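Local coordinates for putative mandelate racemase (Zymomonas mobilis, PDB 2OX4), which probably acts as a magnesium-dependent lyase of the mandelate racemase branch of the enolase superfamily, at residues 323-328 with 339-344. Residues are numbered along the deposited sequence; the frame is centred on the assembly and turned at random.
Sequences VAEAAS and CIHEHH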
loop_
_atom_site.group_PDB
_atom_site.type_symbol
_atom_site.label_atom_id
_atom_site.label_comp_id
_atom_site.label_asym_id
_atom_site.label_seq_id
_atom_site.Cartn_x
_atom_site.Cartn_y
_atom_site.Cartn_z
ATOM N N VAL C 323 -36.477 -12.430 -24.414
ATOM C CA VAL C 323 -35.874 -13.463 -23.564
ATOM C C VAL C 323 -34.954 -12.809 -22.533
ATOM O O VAL C 323 -35.157 -12.989 -21.338
ATOM C CB VAL C 323 -35.127 -14.554 -24.388
ATOM C CG1 VAL C 323 -34.392 -15.543 -23.460
ATOM C CG2 VAL C 323 -36.132 -15.331 -25.275
ATOM N N ALA C 324 -33.970 -12.040 -23.007
ATOM C CA ALA C 324 -33.109 -11.246 -22.123
ATOM C C ALA C 324 -33.902 -10.363 -21.166
ATOM O O ALA C 324 -33.604 -10.301 -19.967
ATOM C CB ALA C 324 -32.136 -10.402 -22.945
ATOM N N GLU C 325 -34.914 -9.666 -21.675
ATOM C CA GLU C 325 -35.626 -8.732 -20.799
ATOM C C GLU C 325 -36.424 -9.426 -19.697
ATOM O O GLU C 325 -36.320 -9.037 -18.517
ATOM C CB GLU C 325 -36.466 -7.692 -21.551
ATOM C CG GLU C 325 -36.935 -6.564 -20.585
ATOM C CD GLU C 325 -37.021 -5.167 -21.209
ATOM O OE1 GLU C 325 -37.503 -5.057 -22.358
ATOM O OE2 GLU C 325 -36.639 -4.174 -20.532
ATOM N N ALA C 326 -37.188 -10.457 -20.065
ATOM C CA ALA C 326 -37.941 -11.233 -19.086
ATOM C C ALA C 326 -37.009 -11.816 -18.021
ATOM O O ALA C 326 -37.302 -11.739 -16.829
ATOM C CB ALA C 326 -38.733 -12.354 -19.766
ATOM N N ALA C 327 -35.891 -12.391 -18.460
ATOM C CA ALA C 327 -34.933 -12.994 -17.531
ATOM C C ALA C 327 -34.433 -11.950 -16.535
ATOM O O ALA C 327 -34.381 -12.213 -15.335
ATOM C CB ALA C 327 -33.771 -13.625 -18.286
ATOM N N SER C 328 -34.115 -10.751 -17.034
ATOM C CA SER C 328 -33.560 -9.691 -16.180
ATOM C C SER C 328 -34.494 -9.272 -15.040
ATOM O O SER C 328 -34.041 -8.907 -13.968
ATOM C CB SER C 328 -33.147 -8.475 -17.012
ATOM O OG SER C 328 -34.283 -7.768 -17.499
ATOM N N CYS C 339 -31.013 -1.034 -8.084
ATOM C CA CYS C 339 -31.072 0.418 -8.299
ATOM C C CYS C 339 -32.288 0.808 -9.177
ATOM O O CYS C 339 -33.208 1.509 -8.728
ATOM C CB CYS C 339 -29.773 0.909 -8.967
ATOM S SG CYS C 339 -29.802 2.668 -9.359
ATOM N N ILE C 340 -32.284 0.333 -10.416
ATOM C CA ILE C 340 -33.233 0.791 -11.453
ATOM C C ILE C 340 -33.127 -0.177 -12.637
ATOM O O ILE C 340 -32.115 -0.879 -12.783
ATOM C CB ILE C 340 -32.957 2.264 -11.870
ATOM C CG1 ILE C 340 -34.148 2.855 -12.641
ATOM C CG2 ILE C 340 -31.609 2.409 -12.608
ATOM C CD1 ILE C 340 -34.044 4.358 -12.862
ATOM N N HIS C 341 -34.182 -0.265 -13.443
ATOM C CA HIS C 341 -34.192 -1.168 -14.601
ATOM C C HIS C 341 -34.062 -0.394 -15.923
ATOM O O HIS C 341 -34.728 0.620 -16.135
ATOM C CB HIS C 341 -35.466 -2.029 -14.609
ATOM C CG HIS C 341 -35.554 -2.942 -15.795
ATOM N ND1 HIS C 341 -35.077 -4.234 -15.774
ATOM C CD2 HIS C 341 -36.031 -2.737 -17.047
ATOM C CE1 HIS C 341 -35.265 -4.791 -16.956
ATOM N NE2 HIS C 341 -35.843 -3.904 -17.749
ATOM N N GLU C 342 -33.196 -0.880 -16.805
ATOM C CA GLU C 342 -32.980 -0.270 -18.107
ATOM C C GLU C 342 -34.006 -0.799 -19.098
ATOM O O GLU C 342 -34.079 -2.014 -19.347
ATOM C CB GLU C 342 -31.591 -0.625 -18.630
ATOM C CG GLU C 342 -31.349 -0.086 -20.026
ATOM C CD GLU C 342 -29.944 -0.342 -20.541
ATOM O OE1 GLU C 342 -29.278 -1.307 -20.090
ATOM O OE2 GLU C 342 -29.516 0.430 -21.418
ATOM N N HIS C 343 -34.782 0.106 -19.687
ATOM C CA HIS C 343 -35.688 -0.316 -20.754
ATOM C C HIS C 343 -35.268 0.300 -22.079
ATOM O O HIS C 343 -35.400 1.511 -22.284
ATOM C CB HIS C 343 -37.153 -0.003 -20.415
ATOM C CG HIS C 343 -38.125 -0.593 -21.389
ATOM N ND1 HIS C 343 -38.171 -1.945 -21.668
ATOM C CD2 HIS C 343 -39.076 -0.016 -22.164
ATOM C CE1 HIS C 343 -39.114 -2.175 -22.567
ATOM N NE2 HIS C 343 -39.667 -1.021 -22.895
ATOM N N HIS C 344 -34.724 -0.551 -22.954
ATOM C CA HIS C 344 -33.992 -0.101 -24.132
ATOM C C HIS C 344 -34.970 0.226 -25.238
ATOM O O HIS C 344 -35.986 -0.466 -25.414
ATOM C CB HIS C 344 -33.003 -1.170 -24.602
ATOM C CG HIS C 344 -31.889 -0.634 -25.448
ATOM N ND1 HIS C 344 -32.087 -0.146 -26.724
ATOM C CD2 HIS C 344 -30.558 -0.529 -25.209
ATOM C CE1 HIS C 344 -30.930 0.241 -27.231
ATOM N NE2 HIS C 344 -29.986 0.019 -26.333
#
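In the enolase-superfamily barrel domain, residues 323-328 of helix 322-333 run almost antiparallel (163°) to strand 341-344, the barrel strand that follows the helix and pairs in parallel with strand 126-131. The contact is buried and centres on one carboxylate oxygen gripped by two imidazoles. CG of Glu325 stands anti to the backbone N, and a bend at chi2 (146°) brings OE2 between the two rings. ND1 of His343 donates to the syn lone pair of Glu325 OE2 over 2.9 Å, while NE2 of His341 donates to the anti lone pair of the same Glu325 OE2, also at 2.9 Å. Both bonds are nearly straight and lie in the ring planes, so each histidine meets the acid edge-on. The far nitrogens are taken too: His341 ND1 pairs with Glu332, two turns further along the same helix from Glu325, and His343 NE2 with Gln361, which fixes both ring rotations. An alanine in place of Glu325 would remove the shared acceptor and would probably leave two buried N-H groups without their partner and the rings less firmly oriented. Between the histidines, the side chain of Glu342, which lies about 5 Å from the bound magnesium ion, is salt-bridged to Lys166 and hydrogen-bonded to Ser131. Ser328 OG sits at the edge of the His341 ring, 3.2 Å from His341 CE1, and donates to Glu325 O at 2.6 Å.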